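BRO1 protein (Saccharomyces cerevisiae, PDB 1ZB1) sorts cargo proteins into multivesicular bodies and recruits the deubiquitinase Doa4 to endosomes, partly through the Bro1 domain described here, which may bind Snf7. Local coordinates at residues T125-A130 with E160-N165; S171-S176 with A237-P242; Q175-R180 with H226-E231; N220-C225 with T249-F254. All blocks are in the same frame, centred on the assembly; numbering follows the deposited sequence.

Contact 1. Residues T125-A130 with E160-N165; sequences TLFNIA and EYLSEN
L126 lies against L162, the two side chains running alongside each other and pointing opposite ways. They pack a helical hairpin within the Bro1 domain: helices 118-139 and 146-165 follow each other in the chain and run antiparallel. The short axes are 10.3 Å apart and their directions differ by 152°. L126 CD2 meets L162 CD2 at 3.6 Å. L126 CG lies anti to the backbone N (chi1 176°), which carries CD2 across to the partner helix. L126 CD2 also reaches Y161 CD2, again at 3.6 Å. There the leucine crosses the tyrosine side chain at about a right angle. The other branch of L162 turns to the backbone of F127, with L162 CD1 3.7 Å from F127 CA. L162 thus straddles two successive residues of the facing helix. No hydrogen bond joins the two segments, so the contact is apolar. It is buried, and helix 65-86 adds Y76 against L126. Near the end of helix 146-165, the N165 amide folds back over the centre of one face of the Y161 ring. N165 ND2 gives a hydrogen bond to Y161 O at 2.9 Å, in the carbonyl plane and on a lone pair.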
loop_
_atom_site.group_PDB
_atom_site.type_symbol
_atom_site.label_atom_id
_atom_site.label_comp_id
_atom_site.label_asym_id
_atom_site.label_seq_id
_atom_site.Cartn_x
_atom_site.Cartn_y
_atom_site.Cartn_z
ATOM N N THR A 125 -4.324 7.047 13.449
ATOM C CA THR A 125 -4.643 8.052 12.446
ATOM C C THR A 125 -3.784 7.837 11.181
ATOM O O THR A 125 -4.289 7.902 10.059
ATOM C CB THR A 125 -4.392 9.475 13.003
ATOM O OG1 THR A 125 -5.348 9.763 14.031
ATOM C CG2 THR A 125 -4.512 10.512 11.892
ATOM N N LEU A 126 -2.490 7.578 11.362
ATOM C CA LEU A 126 -1.600 7.367 10.213
ATOM C C LEU A 126 -1.953 6.084 9.459
ATOM O O LEU A 126 -1.783 5.993 8.237
ATOM C CB LEU A 126 -0.132 7.350 10.669
ATOM C CG LEU A 126 0.929 7.049 9.599
ATOM C CD1 LEU A 126 0.743 7.953 8.378
ATOM C CD2 LEU A 126 2.308 7.258 10.210
ATOM N N PHE A 127 -2.449 5.087 10.180
ATOM C CA PHE A 127 -2.861 3.845 9.535
ATOM C C PHE A 127 -3.998 4.184 8.555
ATOM O O PHE A 127 -4.025 3.716 7.409
ATOM C CB PHE A 127 -3.355 2.846 10.592
ATOM C CG PHE A 127 -3.776 1.514 10.027
ATOM C CD1 PHE A 127 -5.052 1.334 9.504
ATOM C CD2 PHE A 127 -2.883 0.438 10.011
ATOM C CE1 PHE A 127 -5.445 0.105 8.969
ATOM C CE2 PHE A 127 -3.256 -0.801 9.477
ATOM C CZ PHE A 127 -4.539 -0.974 8.954
ATOM N N ASN A 128 -4.941 5.004 9.008
ATOM C CA ASN A 128 -6.058 5.391 8.148
ATOM C C ASN A 128 -5.601 6.283 6.990
ATOM O O ASN A 128 -6.134 6.194 5.886
ATOM C CB ASN A 128 -7.161 6.066 8.984
ATOM C CG ASN A 128 -8.020 5.046 9.737
ATOM O OD1 ASN A 128 -7.918 3.844 9.489
ATOM N ND2 ASN A 128 -8.870 5.519 10.645
ATOM N N ILE A 129 -4.607 7.132 7.237
ATOM C CA ILE A 129 -4.069 8.000 6.188
ATOM C C ILE A 129 -3.519 7.113 5.059
ATOM O O ILE A 129 -3.764 7.358 3.868
ATOM C CB ILE A 129 -2.939 8.898 6.751
ATOM C CG1 ILE A 129 -3.550 10.022 7.599
ATOM C CG2 ILE A 129 -2.098 9.476 5.618
ATOM C CD1 ILE A 129 -2.525 10.881 8.329
ATOM N N ALA A 130 -2.781 6.074 5.439
ATOM C CA ALA A 130 -2.215 5.140 4.459
ATOM C C ALA A 130 -3.338 4.461 3.676
ATOM O O ALA A 130 -3.281 4.345 2.442
ATOM C CB ALA A 130 -1.355 4.085 5.175
ATOM N N GLU A 160 5.230 1.879 5.786
ATOM C CA GLU A 160 6.630 1.609 6.082
ATOM C C GLU A 160 7.041 2.341 7.362
ATOM O O GLU A 160 7.678 1.759 8.241
ATOM C CB GLU A 160 7.501 2.066 4.905
ATOM C CG GLU A 160 8.996 1.950 5.141
ATOM C CD GLU A 160 9.799 2.299 3.901
ATOM O OE1 GLU A 160 9.724 3.461 3.444
ATOM O OE2 GLU A 160 10.501 1.404 3.384
ATOM N N TYR A 161 6.670 3.614 7.461
ATOM C CA TYR A 161 6.989 4.424 8.639
ATOM C C TYR A 161 6.341 3.822 9.881
ATOM O O TYR A 161 6.940 3.790 10.961
ATOM C CB TYR A 161 6.489 5.859 8.451
ATOM C CG TYR A 161 6.788 6.775 9.623
ATOM C CD1 TYR A 161 7.972 7.511 9.671
ATOM C CD2 TYR A 161 5.889 6.897 10.685
ATOM C CE1 TYR A 161 8.252 8.352 10.746
ATOM C CE2 TYR A 161 6.161 7.731 11.768
ATOM C CZ TYR A 161 7.346 8.458 11.788
ATOM O OH TYR A 161 7.615 9.306 12.840
ATOM N N LEU A 162 5.106 3.358 9.728
ATOM C CA LEU A 162 4.387 2.734 10.829
ATOM C C LEU A 162 5.107 1.467 11.328
ATOM O O LEU A 162 5.262 1.262 12.538
ATOM C CB LEU A 162 2.966 2.366 10.381
ATOM C CG LEU A 162 1.957 3.523 10.276
ATOM C CD1 LEU A 162 0.712 3.039 9.548
ATOM C CD2 LEU A 162 1.591 4.037 11.672
ATOM N N SER A 163 5.546 0.620 10.404
ATOM C CA SER A 163 6.211 -0.619 10.809
ATOM C C SER A 163 7.550 -0.371 11.485
ATOM O O SER A 163 7.951 -1.126 12.369
ATOM C CB SER A 163 6.416 -1.548 9.608
ATOM O OG SER A 163 7.408 -1.042 8.739
ATOM N N GLU A 164 8.239 0.690 11.081
ATOM C CA GLU A 164 9.542 0.995 11.665
ATOM C C GLU A 164 9.506 1.906 12.892
ATOM O O GLU A 164 10.493 1.985 13.626
ATOM C CB GLU A 164 10.452 1.629 10.607
ATOM C CG GLU A 164 10.560 0.826 9.325
ATOM C CD GLU A 164 11.536 1.431 8.332
ATOM O OE1 GLU A 164 11.595 2.674 8.228
ATOM O OE2 GLU A 164 12.235 0.658 7.644
ATOM N N ASN A 165 8.378 2.573 13.139
ATOM C CA ASN A 165 8.303 3.499 14.270
ATOM C C ASN A 165 7.382 3.205 15.455
ATOM O O ASN A 165 7.547 3.807 16.511
ATOM C CB ASN A 165 8.016 4.904 13.737
ATOM C CG ASN A 165 9.206 5.489 13.003
ATOM O OD1 ASN A 165 10.111 6.057 13.622
ATOM N ND2 ASN A 165 9.228 5.329 11.682
#

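Contact 2. Residues S171-S176 with A237-P242; sequences SVDLQS and AIYGEP
Y239 OH donates a short hydrogen bond to D173 OD2, at 2.6 Å. It is the one hydrogen bond between these two loop segments. The hydroxyl comes to OD2 on its anti side, 26° out of the carboxylate plane. D173 OD2 in turn sits at the edge of the Y239 ring, near its plane. The two side chains cross at about a right angle, and the carboxylate and ring planes are 71° apart. Y239 CG lies anti to the backbone N (chi1 171°), which sends the hydroxyl across to the other loop. V172 adds a looser apolar touch, with its CG2 4.2 Å from Y239 CD1.

The carboxylate is gripped at both oxygens. D173 OD1 forms a salt bridge to K16 NZ and accepts a hydrogen bond from A102 N. These partners fix the rotation of the group. The lysine would be expected to favour the charged form of the aspartate. Y239 OH is also hydrogen-bonded to Y104 OH, and the two tyrosine rings meet edge-to-face.

The loop around D173 is braced from within. S171 OG accepts from D173 N at 3.2 Å, which closes an ST turn. L174 N then bonds to S171 O at 3.1 Å. F127 of helix 118-139 packs on both D173 and Y239. The arrangement is a loop-to-loop contact in the helical Bro1 domain: a tyrosine-aspartate hydrogen bond joins the connection between helices 146-165 and 176-198 to that between helices 208-230 and 242-269.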
loop_
_atom_site.group_PDB
_atom_site.type_symbol
_atom_site.label_atom_id
_atom_site.label_comp_id
_atom_site.label_asym_id
_atom_site.label_seq_id
_atom_site.Cartn_x
_atom_site.Cartn_y
_atom_site.Cartn_z
ATOM N N SER A 171 -3.157 -2.934 19.190
ATOM C CA SER A 171 -3.931 -3.395 18.035
ATOM C C SER A 171 -3.146 -4.252 17.046
ATOM O O SER A 171 -2.010 -3.928 16.685
ATOM C CB SER A 171 -4.517 -2.199 17.267
ATOM O OG SER A 171 -5.154 -2.653 16.080
ATOM N N VAL A 172 -3.777 -5.327 16.587
ATOM C CA VAL A 172 -3.165 -6.236 15.627
ATOM C C VAL A 172 -2.818 -5.519 14.321
ATOM O O VAL A 172 -1.854 -5.879 13.639
ATOM C CB VAL A 172 -4.102 -7.440 15.322
ATOM C CG1 VAL A 172 -5.444 -6.954 14.793
ATOM C CG2 VAL A 172 -3.446 -8.372 14.312
ATOM N N ASP A 173 -3.604 -4.499 13.981
ATOM C CA ASP A 173 -3.383 -3.727 12.759
ATOM C C ASP A 173 -2.034 -3.023 12.756
ATOM O O ASP A 173 -1.444 -2.808 11.698
ATOM C CB ASP A 173 -4.457 -2.641 12.603
ATOM C CG ASP A 173 -5.840 -3.205 12.409
ATOM O OD1 ASP A 173 -6.789 -2.681 13.042
ATOM O OD2 ASP A 173 -5.981 -4.163 11.620
ATOM N N LEU A 174 -1.557 -2.643 13.938
ATOM C CA LEU A 174 -0.301 -1.915 14.023
ATOM C C LEU A 174 0.911 -2.749 14.397
ATOM O O LEU A 174 1.963 -2.207 14.746
ATOM C CB LEU A 174 -0.447 -0.724 14.982
ATOM C CG LEU A 174 -1.227 0.485 14.430
ATOM C CD1 LEU A 174 -0.491 1.088 13.222
ATOM C CD2 LEU A 174 -2.620 0.045 14.025
ATOM N N GLN A 175 0.772 -4.068 14.336
ATOM C CA GLN A 175 1.909 -4.928 14.625
ATOM C C GLN A 175 2.886 -4.695 13.474
ATOM O O GLN A 175 2.485 -4.682 12.308
ATOM C CB GLN A 175 1.474 -6.395 14.679
ATOM C CG GLN A 175 0.581 -6.696 15.866
ATOM C CD GLN A 175 1.122 -6.074 17.145
ATOM O OE1 GLN A 175 0.472 -5.226 17.761
ATOM N NE2 GLN A 175 2.323 -6.481 17.541
ATOM N N SER A 176 4.160 -4.511 13.802
ATOM C CA SER A 176 5.188 -4.235 12.798
ATOM C C SER A 176 5.184 -5.141 11.563
ATOM O O SER A 176 5.384 -4.669 10.443
ATOM C CB SER A 176 6.577 -4.267 13.452
ATOM O OG SER A 176 7.582 -3.927 12.511
ATOM N N ALA A 237 -6.307 -17.491 9.355
ATOM C CA ALA A 237 -5.387 -16.911 10.330
ATOM C C ALA A 237 -4.555 -15.765 9.754
ATOM O O ALA A 237 -3.977 -14.973 10.503
ATOM C CB ALA A 237 -4.470 -17.993 10.894
ATOM N N ILE A 238 -4.483 -15.681 8.428
ATOM C CA ILE A 238 -3.724 -14.616 7.784
ATOM C C ILE A 238 -4.359 -13.282 8.176
ATOM O O ILE A 238 -5.573 -13.196 8.356
ATOM C CB ILE A 238 -3.724 -14.778 6.244
ATOM C CG1 ILE A 238 -3.019 -16.087 5.870
ATOM C CG2 ILE A 238 -3.028 -13.587 5.585
ATOM C CD1 ILE A 238 -2.863 -16.313 4.383
ATOM N N TYR A 239 -3.534 -12.249 8.301
ATOM C CA TYR A 239 -3.998 -10.927 8.713
ATOM C C TYR A 239 -5.164 -10.250 7.971
ATOM O O TYR A 239 -6.199 -9.958 8.579
ATOM C CB TYR A 239 -2.810 -9.958 8.761
ATOM C CG TYR A 239 -3.228 -8.522 8.974
ATOM C CD1 TYR A 239 -3.948 -8.146 10.109
ATOM C CD2 TYR A 239 -2.964 -7.554 8.010
ATOM C CE1 TYR A 239 -4.404 -6.836 10.270
ATOM C CE2 TYR A 239 -3.414 -6.248 8.160
ATOM C CZ TYR A 239 -4.135 -5.898 9.290
ATOM O OH TYR A 239 -4.607 -4.621 9.413
ATOM N N GLY A 240 -5.008 -9.989 6.679
ATOM C CA GLY A 240 -6.066 -9.304 5.945
ATOM C C GLY A 240 -7.262 -10.115 5.481
ATOM O O GLY A 240 -7.976 -10.723 6.279
ATOM N N GLU A 241 -7.496 -10.094 4.173
ATOM C CA GLU A 241 -8.595 -10.832 3.567
ATOM C C GLU A 241 -8.063 -12.162 3.056
ATOM O O GLU A 241 -7.010 -12.213 2.412
ATOM C CB GLU A 241 -9.186 -10.040 2.396
ATOM C CG GLU A 241 -9.781 -8.707 2.793
ATOM C CD GLU A 241 -11.097 -8.854 3.534
ATOM O OE1 GLU A 241 -11.299 -9.896 4.189
ATOM O OE2 GLU A 241 -11.924 -7.921 3.471
ATOM N N PRO A 242 -8.777 -13.259 3.341
ATOM C CA PRO A 242 -8.351 -14.585 2.890
ATOM C C PRO A 242 -8.132 -14.635 1.375
ATOM O O PRO A 242 -7.208 -15.291 0.891
ATOM C CB PRO A 242 -9.502 -15.480 3.339
ATOM C CG PRO A 242 -9.961 -14.810 4.585
ATOM C CD PRO A 242 -9.980 -13.356 4.184
#

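Contact 3. Residues Q175-R180 with H226-E231; sequences QSENTR and HDFMKE
E177 and N178 are the residues of segment 175-180 that touch F228, and they stand just inside the start of helix 176-198. Q175 holds the N-cap position before them. The backbone oxygen Q175 O takes two backbone bonds, from N178 N at 2.9 Å and from T179 N at 3.1 Å. This first turn sets the two touching residues in place.

E177 comes first. Its backbone oxygen lies 3.7 Å from F228 CZ, and its CB is 4.0 Å from F228 CE1. The glutamate CG sits between the backbone N and the carbonyl carbon (chi1 61°), and the chain bends beyond it. The carboxylate is thereby led off from the phenylalanine, and only the base of the side chain packs.

N178 follows. N178 OD1 approaches the edge of the F228 ring, near the ring plane, at 3.7 Å from F228 CZ. Amide and ring planes stand 81° apart. The other end of the amide is held by the preceding loop, where N178 ND2 donates a hydrogen bond to V172 O. That bond helps fix which way OD1 faces.

F228 crosses the gap with its CG anti to the backbone N, so that the far end of the ring does the touching. F181, one residue beyond the segment, also meets this ring, with the planes at about 30°. No hydrogen bond spans the two segments. The contact is a partly buried helix-helix junction in the mainly helical Bro1 domain, where the start of helix 176-198 meets the C-terminal part of helix 208-230 through one aromatic ring.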
loop_
_atom_site.group_PDB
_atom_site.type_symbol
_atom_site.label_atom_id
_atom_site.label_comp_id
_atom_site.label_asym_id
_atom_site.label_seq_id
_atom_site.Cartn_x
_atom_site.Cartn_y
_atom_site.Cartn_z
ATOM N N GLN A 175 0.772 -4.068 14.336
ATOM C CA GLN A 175 1.909 -4.928 14.625
ATOM C C GLN A 175 2.886 -4.695 13.474
ATOM O O GLN A 175 2.485 -4.682 12.308
ATOM C CB GLN A 175 1.474 -6.395 14.679
ATOM C CG GLN A 175 0.581 -6.696 15.866
ATOM C CD GLN A 175 1.122 -6.074 17.145
ATOM O OE1 GLN A 175 0.472 -5.226 17.761
ATOM N NE2 GLN A 175 2.323 -6.481 17.541
ATOM N N SER A 176 4.160 -4.511 13.802
ATOM C CA SER A 176 5.188 -4.235 12.798
ATOM C C SER A 176 5.184 -5.141 11.563
ATOM O O SER A 176 5.384 -4.669 10.443
ATOM C CB SER A 176 6.577 -4.267 13.452
ATOM O OG SER A 176 7.582 -3.927 12.511
ATOM N N GLU A 177 4.958 -6.435 11.750
ATOM C CA GLU A 177 4.958 -7.344 10.606
ATOM C C GLU A 177 3.730 -7.172 9.708
ATOM O O GLU A 177 3.789 -7.437 8.501
ATOM C CB GLU A 177 5.084 -8.807 11.066
ATOM C CG GLU A 177 3.970 -9.322 11.971
ATOM C CD GLU A 177 4.095 -8.864 13.425
ATOM O OE1 GLU A 177 3.257 -9.301 14.246
ATOM O OE2 GLU A 177 5.015 -8.079 13.748
ATOM N N ASN A 178 2.621 -6.710 10.279
ATOM C CA ASN A 178 1.418 -6.524 9.481
ATOM C C ASN A 178 1.448 -5.223 8.682
ATOM O O ASN A 178 0.947 -5.173 7.562
ATOM C CB ASN A 178 0.170 -6.605 10.364
ATOM C CG ASN A 178 -0.042 -8.002 10.932
ATOM O OD1 ASN A 178 0.268 -8.997 10.277
ATOM N ND2 ASN A 178 -0.583 -8.079 12.145
ATOM N N THR A 179 2.041 -4.172 9.239
ATOM C CA THR A 179 2.134 -2.921 8.496
ATOM C C THR A 179 3.205 -3.069 7.413
ATOM O O THR A 179 3.141 -2.423 6.366
ATOM C CB THR A 179 2.456 -1.724 9.420
ATOM O OG1 THR A 179 3.460 -2.093 10.374
ATOM C CG2 THR A 179 1.181 -1.265 10.142
ATOM N N ARG A 180 4.186 -3.936 7.655
ATOM C CA ARG A 180 5.231 -4.178 6.659
ATOM C C ARG A 180 4.573 -4.891 5.463
ATOM O O ARG A 180 4.854 -4.588 4.294
ATOM C CB ARG A 180 6.331 -5.064 7.254
ATOM C CG ARG A 180 7.458 -5.416 6.292
ATOM C CD ARG A 180 8.682 -4.553 6.548
ATOM N NE ARG A 180 8.692 -3.342 5.736
ATOM C CZ ARG A 180 9.419 -2.264 6.006
ATOM N NH1 ARG A 180 10.199 -2.232 7.079
ATOM N NH2 ARG A 180 9.376 -1.219 5.193
ATOM N N HIS A 226 3.924 -12.970 -0.862
ATOM C CA HIS A 226 3.716 -14.409 -0.906
ATOM C C HIS A 226 4.457 -15.052 0.263
ATOM O O HIS A 226 3.876 -15.819 1.026
ATOM C CB HIS A 226 4.262 -14.972 -2.226
ATOM C CG HIS A 226 4.226 -16.465 -2.307
ATOM N ND1 HIS A 226 3.131 -17.162 -2.766
ATOM C CD2 HIS A 226 5.146 -17.397 -1.959
ATOM C CE1 HIS A 226 3.375 -18.459 -2.699
ATOM N NE2 HIS A 226 4.593 -18.628 -2.213
ATOM N N ASP A 227 5.742 -14.730 0.392
ATOM C CA ASP A 227 6.578 -15.285 1.458
ATOM C C ASP A 227 6.038 -15.013 2.856
ATOM O O ASP A 227 6.154 -15.858 3.743
ATOM C CB ASP A 227 8.015 -14.754 1.356
ATOM C CG ASP A 227 8.777 -15.342 0.177
ATOM O OD1 ASP A 227 8.282 -16.312 -0.439
ATOM O OD2 ASP A 227 9.880 -14.838 -0.127
ATOM N N PHE A 228 5.452 -13.839 3.061
ATOM C CA PHE A 228 4.906 -13.505 4.369
ATOM C C PHE A 228 3.683 -14.351 4.701
ATOM O O PHE A 228 3.524 -14.800 5.834
ATOM C CB PHE A 228 4.515 -12.032 4.433
ATOM C CG PHE A 228 3.883 -11.634 5.737
ATOM C CD1 PHE A 228 4.636 -11.595 6.905
ATOM C CD2 PHE A 228 2.532 -11.312 5.801
ATOM C CE1 PHE A 228 4.052 -11.236 8.118
ATOM C CE2 PHE A 228 1.939 -10.953 7.010
ATOM C CZ PHE A 228 2.702 -10.914 8.170
ATOM N N MET A 229 2.827 -14.565 3.708
ATOM C CA MET A 229 1.602 -15.337 3.893
ATOM C C MET A 229 1.847 -16.847 3.878
ATOM O O MET A 229 0.952 -17.629 4.194
ATOM C CB MET A 229 0.595 -14.970 2.800
ATOM C CG MET A 229 0.360 -13.474 2.653
ATOM S SD MET A 229 -0.624 -13.056 1.197
ATOM C CE MET A 229 -2.244 -13.079 1.919
ATOM N N LYS A 230 3.059 -17.249 3.504
ATOM C CA LYS A 230 3.419 -18.664 3.449
ATOM C C LYS A 230 3.730 -19.215 4.839
ATOM O O LYS A 230 3.409 -20.364 5.149
ATOM C CB LYS A 230 4.630 -18.869 2.537
ATOM C CG LYS A 230 5.131 -20.305 2.496
ATOM C CD LYS A 230 6.379 -20.443 1.635
ATOM C CE LYS A 230 6.092 -20.103 0.179
ATOM N NZ LYS A 230 7.303 -20.250 -0.678
ATOM N N GLU A 231 4.358 -18.389 5.672
ATOM C CA GLU A 231 4.711 -18.789 7.031
ATOM C C GLU A 231 3.448 -19.170 7.800
ATOM O O GLU A 231 3.514 -19.780 8.868
ATOM C CB GLU A 231 5.436 -17.646 7.747
ATOM C CG GLU A 231 4.561 -16.435 8.021
ATOM C CD GLU A 231 5.341 -15.254 8.575
ATOM O OE1 GLU A 231 4.703 -14.241 8.938
ATOM O OE2 GLU A 231 6.588 -15.337 8.638
#

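Contact 4. Residues N220-C225 with T249-F254; sequences NLFQKC and TCKLHF
F222 and K251 make the tight part of this contact. The lysine chain lies over one face of the phenylalanine ring. K251 CD stands 3.8 Å from the centroid of the F222 ring and 28° off the ring normal, a CH-pi contact. K251 CD is offset toward the rim, 3.4 Å from F222 CZ. K251 CB packs at the other end of the ring, 4.0 Å from F222 CD2. The lysine is extended beyond CG, which lets its methylenes run along the ring while the ammonium passes on. K251 NZ then forms a salt bridge to E192 OE1 and a hydrogen bond to Y9 O. The charge of this buried lysine is therefore met by partners beyond the ring.

The other part is looser. F222 CB and L252 CB meet at 4.2 Å, where the two backbones come nearest. L252 lies beside Q223, a partly exposed residue on the solvent side, and the touch between them is light. L252 CG takes the position between the backbone N and the carbonyl carbon (chi1 86°). No hydrogen bond crosses between the segments.

The short helix axes pass 8.3 Å apart at a crossing angle of -152°, so the helices run nearly antiparallel. The segments lie on helices 208-230 and 242-269, successive in the chain. Helix 176-198 lies against the first through L221, F222 and C225. Helix 275-290 packs on the second at C250, H253 and F254.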
loop_
_atom_site.group_PDB
_atom_site.type_symbol
_atom_site.label_atom_id
_atom_site.label_comp_id
_atom_site.label_asym_id
_atom_site.label_seq_id
_atom_site.Cartn_x
_atom_site.Cartn_y
_atom_site.Cartn_z
ATOM N N ASN A 220 9.042 -10.061 -8.263
ATOM C CA ASN A 220 9.809 -10.081 -7.019
ATOM C C ASN A 220 9.059 -9.408 -5.864
ATOM O O ASN A 220 9.100 -9.880 -4.731
ATOM C CB ASN A 220 11.176 -9.409 -7.205
ATOM C CG ASN A 220 12.071 -10.150 -8.199
ATOM O OD1 ASN A 220 11.942 -11.363 -8.391
ATOM N ND2 ASN A 220 12.992 -9.422 -8.818
ATOM N N LEU A 221 8.380 -8.305 -6.154
ATOM C CA LEU A 221 7.621 -7.593 -5.134
ATOM C C LEU A 221 6.475 -8.446 -4.574
ATOM O O LEU A 221 6.274 -8.516 -3.358
ATOM C CB LEU A 221 7.082 -6.283 -5.713
ATOM C CG LEU A 221 7.878 -4.990 -5.477
ATOM C CD1 LEU A 221 9.310 -5.287 -5.065
ATOM C CD2 LEU A 221 7.828 -4.138 -6.738
ATOM N N PHE A 222 5.712 -9.090 -5.449
ATOM C CA PHE A 222 4.620 -9.929 -4.969
ATOM C C PHE A 222 5.187 -11.165 -4.264
ATOM O O PHE A 222 4.527 -11.761 -3.416
ATOM C CB PHE A 222 3.687 -10.309 -6.124
ATOM C CG PHE A 222 2.680 -9.237 -6.451
ATOM C CD1 PHE A 222 1.644 -8.945 -5.561
ATOM C CD2 PHE A 222 2.784 -8.495 -7.626
ATOM C CE1 PHE A 222 0.725 -7.926 -5.837
ATOM C CE2 PHE A 222 1.874 -7.476 -7.913
ATOM C CZ PHE A 222 0.841 -7.189 -7.016
ATOM N N GLN A 223 6.423 -11.524 -4.603
ATOM C CA GLN A 223 7.105 -12.662 -3.984
ATOM C C GLN A 223 7.262 -12.377 -2.481
ATOM O O GLN A 223 7.188 -13.284 -1.655
ATOM C CB GLN A 223 8.484 -12.850 -4.632
ATOM C CG GLN A 223 9.313 -14.016 -4.104
ATOM C CD GLN A 223 8.679 -15.364 -4.375
ATOM O OE1 GLN A 223 7.836 -15.833 -3.608
ATOM N NE2 GLN A 223 9.070 -15.990 -5.480
ATOM N N LYS A 224 7.477 -11.110 -2.139
ATOM C CA LYS A 224 7.630 -10.696 -0.742
ATOM C C LYS A 224 6.349 -10.932 0.053
ATOM O O LYS A 224 6.393 -11.397 1.192
ATOM C CB LYS A 224 7.982 -9.210 -0.648
ATOM C CG LYS A 224 9.375 -8.821 -1.098
ATOM C CD LYS A 224 9.568 -7.321 -0.867
ATOM C CE LYS A 224 10.943 -6.830 -1.301
ATOM N NZ LYS A 224 11.046 -5.345 -1.139
ATOM N N CYS A 225 5.213 -10.582 -0.549
ATOM C CA CYS A 225 3.908 -10.749 0.084
ATOM C C CYS A 225 3.594 -12.238 0.196
ATOM O O CYS A 225 3.061 -12.706 1.205
ATOM C CB CYS A 225 2.823 -10.055 -0.750
ATOM S SG CYS A 225 3.083 -8.269 -1.024
ATOM N N THR A 249 -0.267 -14.998 -5.195
ATOM C CA THR A 249 0.445 -16.120 -5.794
ATOM C C THR A 249 0.264 -16.135 -7.313
ATOM O O THR A 249 1.208 -16.394 -8.054
ATOM C CB THR A 249 -0.043 -17.463 -5.208
ATOM O OG1 THR A 249 0.237 -17.491 -3.802
ATOM C CG2 THR A 249 0.664 -18.631 -5.886
ATOM N N CYS A 250 -0.945 -15.850 -7.771
ATOM C CA CYS A 250 -1.212 -15.830 -9.200
ATOM C C CYS A 250 -0.351 -14.750 -9.868
ATOM O O CYS A 250 0.343 -15.011 -10.860
ATOM C CB CYS A 250 -2.692 -15.549 -9.452
ATOM S SG CYS A 250 -3.177 -15.637 -11.191
ATOM N N LYS A 251 -0.387 -13.544 -9.308
ATOM C CA LYS A 251 0.381 -12.429 -9.849
ATOM C C LYS A 251 1.883 -12.694 -9.919
ATOM O O LYS A 251 2.527 -12.349 -10.914
ATOM C CB LYS A 251 0.111 -11.143 -9.047
ATOM C CG LYS A 251 -1.281 -10.544 -9.280
ATOM C CD LYS A 251 -1.433 -9.159 -8.643
ATOM C CE LYS A 251 -2.772 -8.512 -9.019
ATOM N NZ LYS A 251 -2.977 -7.174 -8.382
ATOM N N LEU A 252 2.450 -13.317 -8.893
ATOM C CA LEU A 252 3.886 -13.576 -8.921
ATOM C C LEU A 252 4.274 -14.472 -10.100
ATOM O O LEU A 252 5.253 -14.193 -10.791
ATOM C CB LEU A 252 4.357 -14.171 -7.591
ATOM C CG LEU A 252 4.308 -15.656 -7.262
ATOM C CD1 LEU A 252 5.434 -16.392 -7.982
ATOM C CD2 LEU A 252 4.480 -15.820 -5.750
ATOM N N HIS A 253 3.512 -15.537 -10.341
ATOM C CA HIS A 253 3.810 -16.412 -11.473
ATOM C C HIS A 253 3.478 -15.717 -12.791
ATOM O O HIS A 253 4.228 -15.817 -13.757
ATOM C CB HIS A 253 3.011 -17.718 -11.389
ATOM C CG HIS A 253 3.467 -18.637 -10.303
ATOM N ND1 HIS A 253 4.736 -19.174 -10.268
ATOM C CD2 HIS A 253 2.824 -19.115 -9.212
ATOM C CE1 HIS A 253 4.855 -19.942 -9.201
ATOM N NE2 HIS A 253 3.710 -19.925 -8.543
ATOM N N PHE A 254 2.354 -15.009 -12.832
ATOM C CA PHE A 254 1.951 -14.325 -14.059
ATOM C C PHE A 254 2.958 -13.282 -14.536
ATOM O O PHE A 254 3.242 -13.184 -15.734
ATOM C CB PHE A 254 0.597 -13.642 -13.891
ATOM C CG PHE A 254 0.129 -12.936 -15.132
ATOM C CD1 PHE A 254 -0.298 -13.662 -16.237
ATOM C CD2 PHE A 254 0.149 -11.547 -15.210
ATOM C CE1 PHE A 254 -0.699 -13.017 -17.405
ATOM C CE2 PHE A 254 -0.250 -10.889 -16.370
ATOM C CZ PHE A 254 -0.675 -11.627 -17.473
#

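How the contacts relate
From the N terminus, contact 1 comes first and closes the hairpin of helices 118-139 and 146-165. It is complete before the others open. Contacts 2 and 3 open on overlapping segments that share Q175 and S176. Contact 3 closes at 226-231 on helix 208-230, before contact 2 closes at 237-242 in the loop after it. Contact 4 joins helices 208-230 and 242-269 and crosses both. S176 OG binds S163 O, which ties contact 1 to contacts 2 and 3. H226 ND1 and T249 OG1 join contacts 3 and 4. Contacts 1 and 4 do not touch; their centres are about 23 Å apart.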